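Local coordinates for CcbJ (Streptomyces caelestis, PDB 4HGZ), which probably transfers a methyl group from S-adenosyl-L-methionine to a nitrogen atom of its substrate, at residues G84-G89 against L112-L117; D151-A156 against L238-A243; G164-Q169 against S268-A273; L178-T183 against H201-Q206; Q206-H211 against L228-P233. All blocks are in the same frame, centred on the assembly; numbering follows the deposited sequence.

Interaction 1 (G84-G89 against L112-L117); sequences GVEVHG and LVVPVL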
# COMPACT_ATOMS: atom_id res chain seq x y z
N GLY C 84 -44.35 16.72 -6.88
CA GLY C 84 -45.38 16.85 -7.91
C GLY C 84 -44.97 16.36 -9.29
O GLY C 84 -45.58 16.74 -10.30
N VAL C 85 -43.95 15.51 -9.34
CA VAL C 85 -43.43 14.96 -10.59
C VAL C 85 -44.03 13.58 -10.90
O VAL C 85 -44.00 12.68 -10.05
CB VAL C 85 -41.91 14.81 -10.50
CG1 VAL C 85 -41.35 14.27 -11.79
CG2 VAL C 85 -41.27 16.14 -10.17
N GLU C 86 -44.55 13.40 -12.10
CA GLU C 86 -45.06 12.09 -12.51
C GLU C 86 -43.92 11.15 -12.91
O GLU C 86 -43.16 11.43 -13.84
CB GLU C 86 -46.06 12.22 -13.67
CG GLU C 86 -46.71 10.90 -14.05
CD GLU C 86 -47.68 11.03 -15.23
OE1 GLU C 86 -48.16 12.15 -15.51
OE2 GLU C 86 -47.95 10.01 -15.88
N VAL C 87 -43.79 10.04 -12.19
CA VAL C 87 -42.70 9.10 -12.41
C VAL C 87 -43.15 7.72 -12.90
O VAL C 87 -43.80 6.97 -12.16
CB VAL C 87 -41.88 8.87 -11.13
CG1 VAL C 87 -40.76 7.91 -11.42
CG2 VAL C 87 -41.30 10.15 -10.63
N HIS C 88 -42.80 7.39 -14.13
CA HIS C 88 -42.91 6.01 -14.61
C HIS C 88 -41.62 5.28 -14.24
O HIS C 88 -40.52 5.73 -14.60
CB HIS C 88 -43.10 6.02 -16.12
CG HIS C 88 -44.32 6.76 -16.56
ND1 HIS C 88 -44.78 6.75 -17.86
CD2 HIS C 88 -45.19 7.52 -15.86
CE1 HIS C 88 -45.88 7.48 -17.94
NE2 HIS C 88 -46.15 7.96 -16.74
N GLY C 89 -41.74 4.18 -13.52
CA GLY C 89 -40.55 3.44 -13.10
C GLY C 89 -40.46 2.03 -13.63
O GLY C 89 -41.37 1.21 -13.41
N LEU C 112 -48.81 9.59 -8.40
CA LEU C 112 -47.82 10.14 -9.34
C LEU C 112 -46.77 9.13 -9.79
O LEU C 112 -45.92 9.44 -10.62
CB LEU C 112 -47.14 11.37 -8.75
CG LEU C 112 -48.04 12.60 -8.59
CD1 LEU C 112 -47.28 13.73 -7.96
CD2 LEU C 112 -48.62 13.03 -9.92
N VAL C 113 -46.85 7.91 -9.24
CA VAL C 113 -45.90 6.85 -9.57
C VAL C 113 -46.51 5.73 -10.43
O VAL C 113 -47.48 5.11 -10.05
CB VAL C 113 -45.38 6.18 -8.31
CG1 VAL C 113 -44.28 5.20 -8.66
CG2 VAL C 113 -44.90 7.22 -7.33
N VAL C 114 -45.90 5.47 -11.59
CA VAL C 114 -46.42 4.48 -12.51
C VAL C 114 -45.46 3.31 -12.63
O VAL C 114 -44.48 3.38 -13.38
CB VAL C 114 -46.64 5.10 -13.89
CG1 VAL C 114 -47.26 4.09 -14.84
CG2 VAL C 114 -47.52 6.33 -13.77
N PRO C 115 -45.74 2.22 -11.91
CA PRO C 115 -44.84 1.07 -11.87
C PRO C 115 -44.87 0.27 -13.17
O PRO C 115 -45.94 -0.15 -13.60
CB PRO C 115 -45.40 0.22 -10.72
CG PRO C 115 -46.54 1.01 -10.13
CD PRO C 115 -46.98 1.99 -11.15
N VAL C 116 -43.71 0.07 -13.78
CA VAL C 116 -43.63 -0.71 -15.01
C VAL C 116 -42.71 -1.91 -14.87
O VAL C 116 -41.50 -1.76 -14.81
CB VAL C 116 -43.10 0.13 -16.17
CG1 VAL C 116 -43.08 -0.69 -17.45
CG2 VAL C 116 -43.93 1.40 -16.32
N LEU C 117 -43.29 -3.11 -14.83
CA LEU C 117 -42.52 -4.33 -14.69
C LEU C 117 -41.96 -4.78 -16.02
O LEU C 117 -42.70 -4.96 -16.99
CB LEU C 117 -43.38 -5.45 -14.10
CG LEU C 117 -42.68 -6.82 -14.12
CD1 LEU C 117 -41.43 -6.78 -13.26
CD2 LEU C 117 -43.60 -7.93 -13.66
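His88 and Val114 are directly paired across two parallel strands and point to the same side, so the imidazole lies alongside the branched valine. Nearest the backbone, His88 CB passes 4.0 Å from Val114 O. His88 CG, anti to its own carbonyl carbon (chi1 -59°), then comes to 3.9 Å from Val114 CB. One atom further, His88 CD2 approaches Val114 CG2 most closely, while Val114 CG1 stands over one ring face, offset toward the rim. His88 NE2 also passes 3.7 Å from Val114 CG2, but its polar partner is in its own segment, just before the strand: it donates to Glu86 OE2 over 2.9 Å, with the carboxylate oxygen close to the ring plane. The remaining nitrogen, His88 ND1, is hydrogen-bonded to Tyr130 OH, so both ring nitrogens are engaged and the rotation of the ring is fixed. The two strands belong to the beta-alpha-beta crossover of strand 87-91, helix 94-106 and strand 113-117, at one edge of the Rossmann-like methyltransferase sheet. The backbone evidence for the parallel pairing is four bonds that switch strands in turn: Val87 N to Leu112 O, Val114 N to Val87 O, Gly89 N to Val114 O (2.9 Å) and Val116 N to Gly89 O. Before the strands begin, Leu112 CD1 rests 3.7 Å from Gly84 CA, and Leu112 also reaches Ala81 of helix 77-82.

Interaction 2 (D151-A156 against L238-A243); sequences DCMRQA and LMANVA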
# COMPACT_ATOMS: atom_id res chain seq x y z
N ASP C 151 -26.61 0.59 -26.25
CA ASP C 151 -28.00 0.37 -26.66
C ASP C 151 -28.95 1.03 -25.68
O ASP C 151 -29.90 1.70 -26.07
CB ASP C 151 -28.33 -1.11 -26.75
CG ASP C 151 -27.64 -1.79 -27.91
OD1 ASP C 151 -27.02 -1.07 -28.73
OD2 ASP C 151 -27.72 -3.04 -28.03
N CYS C 152 -28.70 0.84 -24.39
CA CYS C 152 -29.57 1.40 -23.38
C CYS C 152 -29.60 2.93 -23.50
O CYS C 152 -30.68 3.54 -23.53
CB CYS C 152 -29.12 0.98 -21.99
SG CYS C 152 -30.11 1.71 -20.68
N MET C 153 -28.43 3.54 -23.58
CA MET C 153 -28.37 4.99 -23.71
C MET C 153 -29.19 5.43 -24.91
O MET C 153 -29.91 6.43 -24.86
CB MET C 153 -26.92 5.48 -23.84
CG MET C 153 -26.01 4.99 -22.70
SD MET C 153 -24.31 5.58 -22.81
CE MET C 153 -24.50 7.13 -21.95
N ARG C 154 -29.11 4.64 -25.98
CA ARG C 154 -29.83 4.96 -27.21
C ARG C 154 -31.35 4.87 -27.06
O ARG C 154 -32.06 5.77 -27.51
CB ARG C 154 -29.33 4.11 -28.37
CG ARG C 154 -30.03 4.39 -29.70
CD ARG C 154 -29.15 3.99 -30.88
NE ARG C 154 -28.51 2.69 -30.67
CZ ARG C 154 -27.25 2.40 -31.00
NH1 ARG C 154 -26.47 3.33 -31.55
NH2 ARG C 154 -26.77 1.19 -30.77
N GLN C 155 -31.86 3.82 -26.43
CA GLN C 155 -33.30 3.74 -26.19
C GLN C 155 -33.77 4.93 -25.38
O GLN C 155 -34.86 5.46 -25.58
CB GLN C 155 -33.68 2.49 -25.42
CG GLN C 155 -33.32 1.18 -26.07
CD GLN C 155 -33.71 0.02 -25.19
OE1 GLN C 155 -32.90 -0.85 -24.88
NE2 GLN C 155 -34.96 0.03 -24.74
N ALA C 156 -32.93 5.35 -24.43
CA ALA C 156 -33.27 6.47 -23.57
C ALA C 156 -33.30 7.74 -24.39
O ALA C 156 -34.16 8.60 -24.18
CB ALA C 156 -32.29 6.59 -22.42
N LEU C 238 -17.94 8.75 -24.80
CA LEU C 238 -17.84 8.34 -26.19
C LEU C 238 -19.02 7.41 -26.51
O LEU C 238 -19.62 7.49 -27.59
CB LEU C 238 -16.50 7.66 -26.46
CG LEU C 238 -16.27 7.23 -27.90
CD1 LEU C 238 -16.52 8.41 -28.82
CD2 LEU C 238 -14.88 6.66 -28.09
N MET C 239 -19.36 6.55 -25.56
CA MET C 239 -20.53 5.71 -25.70
C MET C 239 -21.76 6.58 -25.93
O MET C 239 -22.54 6.34 -26.86
CB MET C 239 -20.72 4.86 -24.44
CG MET C 239 -19.62 3.85 -24.26
SD MET C 239 -19.47 3.26 -22.57
CE MET C 239 -21.10 2.56 -22.29
N ALA C 240 -21.92 7.61 -25.10
CA ALA C 240 -23.02 8.54 -25.26
C ALA C 240 -23.04 9.13 -26.67
O ALA C 240 -24.10 9.20 -27.30
CB ALA C 240 -22.93 9.64 -24.22
N ASN C 241 -21.89 9.56 -27.17
CA ASN C 241 -21.86 10.10 -28.53
C ASN C 241 -22.39 9.06 -29.51
O ASN C 241 -23.29 9.33 -30.29
CB ASN C 241 -20.46 10.57 -28.94
CG ASN C 241 -19.93 11.67 -28.05
OD1 ASN C 241 -20.67 12.24 -27.24
ND2 ASN C 241 -18.63 11.99 -28.18
N VAL C 242 -21.82 7.85 -29.47
CA VAL C 242 -22.29 6.80 -30.35
C VAL C 242 -23.81 6.65 -30.25
O VAL C 242 -24.49 6.52 -31.25
CB VAL C 242 -21.57 5.46 -30.06
CG1 VAL C 242 -22.22 4.32 -30.82
CG2 VAL C 242 -20.12 5.57 -30.45
N ALA C 243 -24.34 6.68 -29.02
CA ALA C 243 -25.78 6.61 -28.78
C ALA C 243 -26.56 7.86 -29.21
O ALA C 243 -27.76 7.95 -28.99
CB ALA C 243 -26.06 6.32 -27.30
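Met153 and Ala243 meet where helix 146-159 packs beside the C-terminal end of helix 233-242, both helices lying on the face of the methyltransferase sheet that carries Phe166. The segment axes approach to 8.9 Å and cross at -52°, a clear inclination between the helices rather than a side-by-side alignment. Apolar packing makes up most of the contact, and Met153 supplies its three pairs. Its CB rests 3.7 Å from Ala243 CB. Beyond that, the Met153 and Met239 side chains cross at about a right angle, with Met153 SD 4.0 Å from Met239 CB. The methionine then bends at chi3 (87°), which carries Met153 CE over to Ala240, 3.7 Å from its CB. Phe166 and Leu245, on two strands of the sheet, also touch Met153. No hydrogen bond links the two segments. Arg154 NH2 forms a salt bridge with Asp151 OD1 one turn earlier, over 3.1 Å with weak hydrogen-bond geometry; just beyond the segment, Arg157 NH1 of the same helix reaches across to Ala243 O. Subunit packing adds a third kind of contact: Met239 and Val242 touch Leu238 and Val242, respectively, of a second subunit. At the partly exposed border, Arg154 N lies 3.7 Å from Ala243 CB, and the guanidinium atom Arg154 NH1 stays 3.8 Å from Val242 O, without a hydrogen bond.

Interaction 3 (G164-Q169 against S268-A273); sequences GTFVVQ and SVYRAA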
# COMPACT_ATOMS: atom_id res chain seq x y z
N GLY C 164 -35.13 17.18 -23.80
CA GLY C 164 -35.07 16.27 -22.65
C GLY C 164 -33.64 15.90 -22.34
O GLY C 164 -32.75 16.06 -23.20
N THR C 165 -33.40 15.40 -21.13
CA THR C 165 -32.06 14.97 -20.74
C THR C 165 -32.03 13.55 -20.18
O THR C 165 -33.02 13.05 -19.64
CB THR C 165 -31.47 15.88 -19.65
OG1 THR C 165 -32.33 15.87 -18.50
CG2 THR C 165 -31.33 17.30 -20.16
N PHE C 166 -30.86 12.93 -20.30
CA PHE C 166 -30.59 11.60 -19.76
C PHE C 166 -29.56 11.73 -18.64
O PHE C 166 -28.48 12.27 -18.85
CB PHE C 166 -30.04 10.71 -20.87
CG PHE C 166 -29.62 9.35 -20.42
CD1 PHE C 166 -30.53 8.47 -19.86
CD2 PHE C 166 -28.31 8.92 -20.60
CE1 PHE C 166 -30.14 7.19 -19.45
CE2 PHE C 166 -27.92 7.64 -20.21
CZ PHE C 166 -28.84 6.78 -19.63
N VAL C 167 -29.91 11.23 -17.46
CA VAL C 167 -29.09 11.42 -16.28
C VAL C 167 -28.70 10.09 -15.69
O VAL C 167 -29.57 9.27 -15.41
CB VAL C 167 -29.87 12.20 -15.20
CG1 VAL C 167 -29.01 12.39 -13.95
CG2 VAL C 167 -30.34 13.54 -15.74
N VAL C 168 -27.41 9.87 -15.48
CA VAL C 168 -26.92 8.65 -14.86
C VAL C 168 -26.04 9.00 -13.68
O VAL C 168 -25.41 10.05 -13.65
CB VAL C 168 -26.05 7.78 -15.82
CG1 VAL C 168 -26.78 7.52 -17.11
CG2 VAL C 168 -24.76 8.47 -16.11
N GLN C 169 -25.99 8.11 -12.70
CA GLN C 169 -25.09 8.23 -11.60
C GLN C 169 -24.33 6.94 -11.51
O GLN C 169 -24.93 5.88 -11.30
CB GLN C 169 -25.89 8.44 -10.32
CG GLN C 169 -25.07 8.29 -9.04
CD GLN C 169 -25.94 8.39 -7.82
OE1 GLN C 169 -26.91 7.63 -7.66
NE2 GLN C 169 -25.62 9.34 -6.95
N SER C 268 -23.99 12.47 -14.33
CA SER C 268 -23.78 13.02 -15.65
C SER C 268 -25.11 13.31 -16.30
O SER C 268 -26.07 12.53 -16.17
CB SER C 268 -22.96 12.05 -16.51
OG SER C 268 -21.75 11.70 -15.86
N VAL C 269 -25.17 14.43 -17.01
CA VAL C 269 -26.38 14.85 -17.69
C VAL C 269 -26.10 14.99 -19.18
O VAL C 269 -25.19 15.74 -19.59
CB VAL C 269 -26.86 16.20 -17.16
CG1 VAL C 269 -28.20 16.56 -17.77
CG2 VAL C 269 -26.94 16.18 -15.67
N TYR C 270 -26.89 14.28 -19.99
CA TYR C 270 -26.71 14.26 -21.44
C TYR C 270 -27.94 14.79 -22.17
O TYR C 270 -29.07 14.68 -21.67
CB TYR C 270 -26.47 12.82 -21.91
CG TYR C 270 -25.23 12.17 -21.35
CD1 TYR C 270 -24.00 12.32 -21.97
CD2 TYR C 270 -25.28 11.42 -20.19
CE1 TYR C 270 -22.86 11.72 -21.47
CE2 TYR C 270 -24.16 10.82 -19.67
CZ TYR C 270 -22.95 10.98 -20.31
OH TYR C 270 -21.82 10.38 -19.80
N ARG C 271 -27.71 15.37 -23.35
CA ARG C 271 -28.77 15.84 -24.23
C ARG C 271 -28.68 15.07 -25.54
O ARG C 271 -27.67 14.44 -25.83
CB ARG C 271 -28.60 17.32 -24.57
CG ARG C 271 -29.11 18.29 -23.54
CD ARG C 271 -29.01 19.71 -24.08
NE ARG C 271 -27.68 19.99 -24.62
CZ ARG C 271 -27.36 21.09 -25.29
NH1 ARG C 271 -28.27 22.02 -25.53
NH2 ARG C 271 -26.11 21.26 -25.73
N ALA C 272 -29.73 15.16 -26.34
CA ALA C 272 -29.71 14.64 -27.69
C ALA C 272 -28.77 15.52 -28.49
O ALA C 272 -28.72 16.72 -28.26
CB ALA C 272 -31.10 14.69 -28.28
N ALA C 273 -28.02 14.94 -29.42
CA ALA C 273 -27.03 15.70 -30.17
C ALA C 273 -27.66 16.49 -31.32
O ALA C 273 -28.37 15.94 -32.16
CB ALA C 273 -25.94 14.80 -30.69
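Phe166 CG stands anti to its backbone N (chi1 175°), whereas Tyr270 CG lies beside its own (chi1 -62°); from opposed strands the two rings are thereby brought side by side, pointing the same way. They touch through Phe166 CD2 and Tyr270 CD2, 3.9 Å apart. Phe166 O lies near the plane of the Tyr270 ring, at its edge, 3.6 Å from Tyr270 CD2, and Val168 CG2 comes to the same edge. Beneath the rings the backbones form two antiparallel hydrogen-bonded pairs. Phe166 N donates to Tyr270 O (2.9 Å), and Phe166 O accepts from Tyr270 N, while Val168 and Ser268 exchange the second set, with Ser268 N 2.9 Å from Val168 O. The other sheet face holds Thr165 CB against Val269 CG1 at 3.8 Å. Strand 265-272 is antiparallel to strand 164-171 and lies between it and strand 245-251, giving the order 3-2-1-4-5-7-6 that marks the class I methyltransferase fold. Tyr270 OH is hydrogen-bonded to Asp237 OD1 of helix 233-242. The ring of Tyr270 thus meets the side chains of Phe166 and Val168 through carbon, while its hydroxyl bonds to the covering helix, which should restrain the ring at its hydroxyl end as well as along its edge.

Interaction 4 (L178-T183 against H201-Q206); sequences LATGNT and HDPLAQ
Ala179 O accepts the side-chain N-H of His201 over 2.9 Å from ND1. The oxygen lies near the imidazole plane, yet seen from the carbonyl the donor stands well above the peptide plane, 52° out of it, and no lone pair is directly addressed. Two torsional facts place the ring there: His201 CG is anti to the backbone N (chi1 175°), and the ring is turned so that ND1, rather than CD2, faces Ala179. Leu178 CB covers one imidazole face, 4.0 Å from the ring centroid, as a CH-pi contact. Pro203 N lies over the opposite face, so the ring lies between Leu178 of the other segment and Pro203 of its own. The strands themselves meet at the open end of the beta hairpin formed by strands 181-189 and 193-202. There Gly181 and His201 are an antiparallel hydrogen-bonded pair: Gly181 N reaches His201 O at 3.0 Å, and His201 N reaches Gly181 O at 2.9 Å. Further out, Thr180 OG1 lies 3.6 Å from Pro203 CG, near a second subunit whose Arg177 packs on Thr180 and whose Ala174 packs on Pro203. His201 NE2 faces Tyr230 OH, a probable hydrogen bond whose modelled length is doubtful. Since Ala179 O can only accept, in this ring orientation ND1 probably carries the proton; the imidazole is held by the ND1 bond and packed on both faces, tying the start of one strand to the end of the other.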
# COMPACT_ATOMS: atom_id res chain seq x y z
N LEU C 178 -10.14 0.91 -7.03
CA LEU C 178 -10.47 -0.50 -6.94
C LEU C 178 -9.21 -1.33 -7.08
O LEU C 178 -8.50 -1.22 -8.07
CB LEU C 178 -11.44 -0.88 -8.06
CG LEU C 178 -12.81 -0.19 -8.00
CD1 LEU C 178 -13.52 -0.29 -9.34
CD2 LEU C 178 -13.67 -0.79 -6.90
N ALA C 179 -8.94 -2.19 -6.10
CA ALA C 179 -7.81 -3.10 -6.20
C ALA C 179 -8.07 -4.17 -7.25
O ALA C 179 -9.23 -4.56 -7.49
CB ALA C 179 -7.51 -3.74 -4.86
N THR C 180 -7.00 -4.63 -7.88
CA THR C 180 -7.07 -5.71 -8.85
C THR C 180 -7.31 -7.03 -8.14
O THR C 180 -6.69 -7.31 -7.12
CB THR C 180 -5.77 -5.82 -9.66
OG1 THR C 180 -5.72 -4.78 -10.64
CG2 THR C 180 -5.68 -7.17 -10.35
N GLY C 181 -8.23 -7.83 -8.66
CA GLY C 181 -8.43 -9.17 -8.15
C GLY C 181 -9.45 -9.19 -7.05
O GLY C 181 -10.40 -8.40 -7.05
N ASN C 182 -9.24 -10.09 -6.10
CA ASN C 182 -10.19 -10.32 -5.02
C ASN C 182 -9.99 -9.39 -3.83
O ASN C 182 -8.86 -9.12 -3.44
CB ASN C 182 -10.10 -11.79 -4.58
CG ASN C 182 -10.38 -12.76 -5.72
OD1 ASN C 182 -10.77 -12.36 -6.81
ND2 ASN C 182 -10.20 -14.05 -5.46
N THR C 183 -11.08 -8.89 -3.24
CA THR C 183 -10.98 -8.17 -1.98
C THR C 183 -12.05 -8.65 -1.00
O THR C 183 -13.04 -9.28 -1.39
CB THR C 183 -11.15 -6.65 -2.18
OG1 THR C 183 -12.47 -6.38 -2.66
CG2 THR C 183 -10.14 -6.11 -3.18
N HIS C 201 -12.60 -8.24 -8.91
CA HIS C 201 -12.49 -7.14 -9.84
C HIS C 201 -11.56 -7.53 -10.96
O HIS C 201 -10.46 -8.01 -10.72
CB HIS C 201 -11.96 -5.89 -9.13
CG HIS C 201 -11.70 -4.73 -10.05
ND1 HIS C 201 -10.54 -3.98 -9.98
CD2 HIS C 201 -12.44 -4.19 -11.05
CE1 HIS C 201 -10.59 -3.03 -10.90
NE2 HIS C 201 -11.73 -3.14 -11.57
N ASP C 202 -12.02 -7.33 -12.19
CA ASP C 202 -11.19 -7.55 -13.35
C ASP C 202 -11.08 -6.22 -14.09
O ASP C 202 -11.99 -5.81 -14.80
CB ASP C 202 -11.78 -8.64 -14.25
CG ASP C 202 -11.03 -8.79 -15.56
OD1 ASP C 202 -10.35 -7.84 -16.00
OD2 ASP C 202 -11.12 -9.89 -16.15
N PRO C 203 -9.93 -5.56 -13.93
CA PRO C 203 -9.71 -4.22 -14.45
C PRO C 203 -9.61 -4.21 -15.97
O PRO C 203 -9.73 -3.15 -16.59
CB PRO C 203 -8.37 -3.83 -13.81
CG PRO C 203 -7.63 -5.12 -13.73
CD PRO C 203 -8.69 -6.16 -13.40
N LEU C 204 -9.39 -5.37 -16.58
CA LEU C 204 -9.35 -5.46 -18.04
C LEU C 204 -10.77 -5.49 -18.63
O LEU C 204 -11.11 -4.67 -19.47
CB LEU C 204 -8.54 -6.67 -18.49
CG LEU C 204 -8.26 -6.75 -19.99
CD1 LEU C 204 -7.93 -5.37 -20.52
CD2 LEU C 204 -7.13 -7.71 -20.28
N ALA C 205 -11.60 -6.42 -18.17
CA ALA C 205 -13.00 -6.46 -18.60
C ALA C 205 -13.82 -5.35 -17.95
O ALA C 205 -14.95 -5.10 -18.36
CB ALA C 205 -13.61 -7.79 -18.26
N GLN C 206 -13.25 -4.70 -16.94
CA GLN C 206 -13.93 -3.66 -16.18
C GLN C 206 -15.20 -4.17 -15.50
O GLN C 206 -16.24 -3.51 -15.51
CB GLN C 206 -14.20 -2.44 -17.05
CG GLN C 206 -12.90 -1.89 -17.64
CD GLN C 206 -13.12 -0.72 -18.58
OE1 GLN C 206 -12.23 -0.35 -19.33
NE2 GLN C 206 -14.32 -0.13 -18.55

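Interaction 5 (Q206-H211 against L228-P233); sequences QTLSAH and LRYAYP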
# COMPACT_ATOMS: atom_id res chain seq x y z
N GLN C 206 -13.25 -4.70 -16.94
CA GLN C 206 -13.93 -3.66 -16.18
C GLN C 206 -15.20 -4.17 -15.50
O GLN C 206 -16.24 -3.51 -15.51
CB GLN C 206 -14.20 -2.44 -17.05
CG GLN C 206 -12.90 -1.89 -17.64
CD GLN C 206 -13.12 -0.72 -18.58
OE1 GLN C 206 -12.23 -0.35 -19.33
NE2 GLN C 206 -14.32 -0.13 -18.55
N THR C 207 -15.10 -5.34 -14.90
CA THR C 207 -16.23 -5.90 -14.18
C THR C 207 -15.99 -5.96 -12.70
O THR C 207 -14.85 -6.05 -12.24
CB THR C 207 -16.52 -7.34 -14.64
OG1 THR C 207 -15.32 -8.12 -14.53
CG2 THR C 207 -17.00 -7.35 -16.07
N LEU C 208 -17.09 -5.91 -11.95
CA LEU C 208 -17.09 -6.26 -10.54
C LEU C 208 -18.15 -7.33 -10.31
O LEU C 208 -19.28 -7.22 -10.79
CB LEU C 208 -17.43 -5.05 -9.68
CG LEU C 208 -16.36 -3.99 -9.56
CD1 LEU C 208 -17.03 -2.70 -9.14
CD2 LEU C 208 -15.30 -4.45 -8.54
N SER C 209 -17.77 -8.35 -9.57
CA SER C 209 -18.69 -9.38 -9.16
C SER C 209 -18.53 -9.54 -7.65
O SER C 209 -17.44 -9.83 -7.15
CB SER C 209 -18.38 -10.68 -9.89
OG SER C 209 -19.16 -11.74 -9.38
N ALA C 210 -19.61 -9.34 -6.91
CA ALA C 210 -19.52 -9.28 -5.47
C ALA C 210 -20.71 -9.94 -4.78
O ALA C 210 -21.77 -10.13 -5.37
CB ALA C 210 -19.41 -7.84 -5.03
N HIS C 211 -20.49 -10.32 -3.53
CA HIS C 211 -21.56 -10.67 -2.62
C HIS C 211 -21.60 -9.66 -1.49
O HIS C 211 -20.57 -9.37 -0.87
CB HIS C 211 -21.31 -12.04 -1.99
CG HIS C 211 -21.65 -13.18 -2.89
ND1 HIS C 211 -22.64 -14.09 -2.58
CD2 HIS C 211 -21.14 -13.56 -4.08
CE1 HIS C 211 -22.71 -14.99 -3.55
NE2 HIS C 211 -21.82 -14.69 -4.47
N LEU C 228 -21.35 -5.71 -11.83
CA LEU C 228 -21.35 -4.47 -12.59
C LEU C 228 -20.35 -4.57 -13.73
O LEU C 228 -19.36 -5.29 -13.64
CB LEU C 228 -20.94 -3.29 -11.69
CG LEU C 228 -21.74 -3.07 -10.41
CD1 LEU C 228 -21.03 -2.07 -9.53
CD2 LEU C 228 -23.17 -2.63 -10.70
N ARG C 229 -20.61 -3.86 -14.82
CA ARG C 229 -19.54 -3.51 -15.73
C ARG C 229 -19.48 -2.01 -15.73
O ARG C 229 -20.44 -1.36 -16.15
CB ARG C 229 -19.74 -4.00 -17.18
CG ARG C 229 -18.40 -3.91 -17.91
CD ARG C 229 -18.47 -3.51 -19.37
NE ARG C 229 -18.73 -2.09 -19.61
CZ ARG C 229 -17.94 -1.29 -20.33
NH1 ARG C 229 -16.81 -1.75 -20.85
NH2 ARG C 229 -18.28 -0.03 -20.52
N TYR C 230 -18.37 -1.45 -15.28
CA TYR C 230 -18.28 0.01 -15.19
C TYR C 230 -17.63 0.60 -16.43
O TYR C 230 -17.01 -0.11 -17.22
CB TYR C 230 -17.54 0.45 -13.93
CG TYR C 230 -16.15 -0.12 -13.80
CD1 TYR C 230 -15.08 0.46 -14.46
CD2 TYR C 230 -15.91 -1.22 -13.00
CE1 TYR C 230 -13.80 -0.07 -14.35
CE2 TYR C 230 -14.63 -1.75 -12.88
CZ TYR C 230 -13.59 -1.17 -13.55
OH TYR C 230 -12.33 -1.69 -13.42
N ALA C 231 -17.79 1.90 -16.61
CA ALA C 231 -17.09 2.59 -17.68
C ALA C 231 -16.32 3.76 -17.09
O ALA C 231 -16.71 4.33 -16.07
CB ALA C 231 -18.07 3.09 -18.70
N TYR C 232 -15.21 4.11 -17.73
CA TYR C 232 -14.53 5.31 -17.35
C TYR C 232 -15.25 6.49 -17.99
O TYR C 232 -15.82 6.35 -19.07
CB TYR C 232 -13.10 5.26 -17.81
CG TYR C 232 -12.22 4.36 -16.98
CD1 TYR C 232 -11.53 4.86 -15.88
CD2 TYR C 232 -12.06 3.03 -17.31
CE1 TYR C 232 -10.71 4.05 -15.14
CE2 TYR C 232 -11.24 2.21 -16.57
CZ TYR C 232 -10.57 2.73 -15.50
OH TYR C 232 -9.76 1.92 -14.76
N PRO C 233 -15.24 7.64 -17.32
CA PRO C 233 -15.90 8.85 -17.82
C PRO C 233 -15.67 9.11 -19.31
O PRO C 233 -16.62 9.37 -20.04
CB PRO C 233 -15.26 9.95 -16.97
CG PRO C 233 -15.08 9.28 -15.64
CD PRO C 233 -14.67 7.85 -15.97
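The beta hairpin of strands 207-216 and 221-229 has Gln206 and Tyr230 in contact at its open end, where Gln206 and Thr207, both opposite Asp202 of the neighbouring strand, form a G1 beta bulge. Gln206 takes the positive phi (59°) of the first bulge position. Its backbone and side chain both bind Tyr230: Gln206 O receives Tyr230 N over 3.0 Å, and Gln206 NE2 donates to Tyr230 O, also over 3.0 Å. That oxygen lies in the plane of the amide. Tyr230 CG sits between its backbone N and carbonyl carbon, which swings the ring over the glutamine; Gln206 CB packs on its face as a CH-pi contact, 3.9 Å from the centroid, and amide and ring are only 10° from parallel. The same amide nitrogen lies over a face of the Arg229 guanidinium, whose NH2 is in a salt bridge with Glu235 OE2, while Glu235 OE1 takes a further bond from Gln206 NE2. In the strands proper, Leu208 and Leu228 form an antiparallel hydrogen-bonded pair, with Leu208 N 2.9 Å from Leu228 O. Leu208 CD1 and Leu228 CD1 touch at 4.1 Å. Toward the helix that follows, Tyr232 stacks on Tyr232 of a second subunit and turns its edge to the amide at 89° between planes, Gln206 OE1 lying 3.9 Å from Tyr232 CE2.

Interactions 1 and 3 belong to the seven-stranded methyltransferase sheet, with centres about 19 Å apart, interaction 1 at one edge and interaction 3 toward the other. Interaction 2 covers interaction 3, its centre about 10 Å away, with Ala240 and Met153 packed on Tyr270 and Phe166. Interactions 4 and 5 lie in the separate antiparallel sheet, centres about 8 Å apart, share Gln206, and are nested in the chain between the two segments of interactions 2 and 3. The excursion thus leaves the core after strand 164-171 and returns through helix 233-242, where Met239 touches Arg229. Interactions 2, 4 and 5 all reach a second subunit, placing the inserted sheet in the assembly.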